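PDB 6MFC: GphF from Cystobacter violaceus, which probably acts as a GNAT-like decarboxylase in the initiation of polyketide biosynthesis, using an acetyltransferase-type fold for decarboxylation. Local coordinates for residues Leu131-Val136 with Leu188-Arg193. Sequence-based numbering, arbitrary orientation.
Sequences LLLEFV and LGHGAR
Leu133 sets CG anti to its own backbone nitrogen (chi1 176°), which carries the branch out from helix 128-140 toward His190. His190 turns its CG anti to the carbonyl carbon, and the imidazole reaches back to meet it. The contact joins two helices of the GNAT-like fold. Helix 128-140 packs on the central mixed sheet, where Leu133 also touches Leu117 of strand 111-119. His190 lies near the C-terminal end of helix 182-190, just before the chain turns at Gly191, which has positive phi, into edge strand 193-198.

The main contact is a CH-pi interaction. Leu133 CD2 sits over one face of the His190 imidazole, 3.7 Å from the ring centroid and 18° off the ring normal. Leu133 CD2 is offset toward the rim, 3.6 Å from His190 ND1. That nitrogen is hydrogen-bonded to the backbone O of Phe186, one turn back in the same helix, which helps to fix the rotation of the ring. Phe186 also meets the imidazole edge-to-face and touches Leu133.

Glu134 approaches the ring at its edge, with CD in the ring plane. The carboxylate plane is tilted 32° from that of the imidazole. Glu134 OE2 and His190 NE2 lie 4.1 Å apart. The nearest approach of Glu134 to the ring is at this edge, with Glu134 OE2 3.1 Å from His190 CD2.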
loop_
_atom_site.group_PDB
_atom_site.type_symbol
_atom_site.label_atom_id
_atom_site.label_comp_id
_atom_site.label_asym_id
_atom_site.label_seq_id
_atom_site.Cartn_x
_atom_site.Cartn_y
_atom_site.Cartn_z
ATOM N N LEU A 131 -9.532 -8.991 -1.418
ATOM C CA LEU A 131 -10.707 -8.442 -2.086
ATOM C C LEU A 131 -10.491 -6.980 -2.456
ATOM O O LEU A 131 -10.783 -6.566 -3.584
ATOM C CB LEU A 131 -11.940 -8.596 -1.197
ATOM C CG LEU A 131 -13.232 -8.000 -1.764
ATOM C CD1 LEU A 131 -13.592 -8.655 -3.087
ATOM C CD2 LEU A 131 -14.375 -8.128 -0.771
ATOM N N LEU A 132 -9.974 -6.183 -1.517
ATOM C CA LEU A 132 -9.717 -4.774 -1.803
ATOM C C LEU A 132 -8.670 -4.616 -2.897
ATOM O O LEU A 132 -8.814 -3.767 -3.787
ATOM C CB LEU A 132 -9.272 -4.047 -0.533
ATOM C CG LEU A 132 -10.327 -3.761 0.539
ATOM C CD1 LEU A 132 -9.697 -3.035 1.717
ATOM C CD2 LEU A 132 -11.481 -2.953 -0.038
ATOM N N LEU A 133 -7.608 -5.424 -2.850
ATOM C CA LEU A 133 -6.558 -5.331 -3.858
ATOM C C LEU A 133 -7.103 -5.653 -5.244
ATOM O O LEU A 133 -6.950 -4.864 -6.182
ATOM C CB LEU A 133 -5.403 -6.265 -3.501
ATOM C CG LEU A 133 -4.274 -6.345 -4.530
ATOM C CD1 LEU A 133 -3.674 -4.971 -4.779
ATOM C CD2 LEU A 133 -3.204 -7.325 -4.079
ATOM N N GLU A 134 -7.747 -6.814 -5.390
ATOM C CA GLU A 134 -8.331 -7.180 -6.675
ATOM C C GLU A 134 -9.440 -6.226 -7.096
ATOM O O GLU A 134 -9.738 -6.132 -8.292
ATOM C CB GLU A 134 -8.861 -8.614 -6.626
ATOM C CG GLU A 134 -7.783 -9.680 -6.762
ATOM C CD GLU A 134 -7.172 -9.721 -8.152
ATOM O OE1 GLU A 134 -7.809 -9.209 -9.098
ATOM O OE2 GLU A 134 -6.057 -10.263 -8.300
ATOM N N PHE A 135 -10.057 -5.520 -6.146
ATOM C CA PHE A 135 -11.038 -4.503 -6.505
ATOM C C PHE A 135 -10.361 -3.280 -7.108
ATOM O O PHE A 135 -10.833 -2.731 -8.110
ATOM C CB PHE A 135 -11.863 -4.112 -5.278
ATOM C CG PHE A 135 -12.988 -3.163 -5.580
ATOM C CD1 PHE A 135 -12.799 -1.792 -5.496
ATOM C CD2 PHE A 135 -14.237 -3.641 -5.942
ATOM C CE1 PHE A 135 -13.833 -0.919 -5.773
ATOM C CE2 PHE A 135 -15.277 -2.771 -6.218
ATOM C CZ PHE A 135 -15.076 -1.409 -6.134
ATOM N N VAL A 136 -9.255 -2.835 -6.504
ATOM C CA VAL A 136 -8.512 -1.698 -7.039
ATOM C C VAL A 136 -7.937 -2.034 -8.407
ATOM O O VAL A 136 -8.015 -1.232 -9.346
ATOM C CB VAL A 136 -7.407 -1.272 -6.054
ATOM C CG1 VAL A 136 -6.498 -0.229 -6.686
ATOM C CG2 VAL A 136 -8.022 -0.746 -4.772
ATOM N N LEU A 188 3.087 -10.021 -4.584
ATOM C CA LEU A 188 3.692 -11.003 -5.479
ATOM C C LEU A 188 2.707 -12.112 -5.822
ATOM O O LEU A 188 2.677 -12.597 -6.959
ATOM C CB LEU A 188 4.953 -11.588 -4.844
ATOM C CG LEU A 188 6.053 -10.614 -4.416
ATOM C CD1 LEU A 188 7.145 -11.347 -3.651
ATOM C CD2 LEU A 188 6.632 -9.887 -5.619
ATOM N N GLY A 189 1.889 -12.525 -4.851
ATOM C CA GLY A 189 0.937 -13.590 -5.100
ATOM C C GLY A 189 -0.130 -13.219 -6.109
ATOM O O GLY A 189 -0.615 -14.080 -6.848
ATOM N N HIS A 190 -0.508 -11.942 -6.164
ATOM C CA HIS A 190 -1.542 -11.533 -7.105
ATOM C C HIS A 190 -0.981 -11.285 -8.500
ATOM O O HIS A 190 -1.705 -11.444 -9.490
ATOM C CB HIS A 190 -2.272 -10.294 -6.583
ATOM C CG HIS A 190 -3.301 -10.602 -5.537
ATOM N ND1 HIS A 190 -2.974 -10.865 -4.224
ATOM C CD2 HIS A 190 -4.649 -10.713 -5.618
ATOM C CE1 HIS A 190 -4.077 -11.113 -3.539
ATOM N NE2 HIS A 190 -5.107 -11.028 -4.361
ATOM N N GLY A 191 0.294 -10.919 -8.607
ATOM C CA GLY A 191 0.911 -10.749 -9.909
ATOM C C GLY A 191 1.876 -9.586 -9.994
ATOM O O GLY A 191 2.338 -9.234 -11.084
ATOM N N ALA A 192 2.194 -8.980 -8.854
ATOM C CA ALA A 192 3.104 -7.846 -8.835
ATOM C C ALA A 192 4.546 -8.311 -8.965
ATOM O O ALA A 192 4.958 -9.294 -8.344
ATOM C CB ALA A 192 2.939 -7.041 -7.547
ATOM N N ARG A 193 5.309 -7.599 -9.783
ATOM C CA ARG A 193 6.746 -7.797 -9.881
ATOM C C ARG A 193 7.461 -6.708 -9.092
ATOM O O ARG A 193 6.982 -5.576 -8.987
ATOM C CB ARG A 193 7.208 -7.782 -11.341
ATOM C CG ARG A 193 7.003 -6.451 -12.041
ATOM C CD ARG A 193 7.576 -6.468 -13.445
ATOM N NE ARG A 193 7.658 -5.125 -14.008
ATOM C CZ ARG A 193 8.682 -4.301 -13.816
ATOM N NH1 ARG A 193 9.713 -4.685 -13.074
ATOM N NH2 ARG A 193 8.678 -3.094 -14.364
#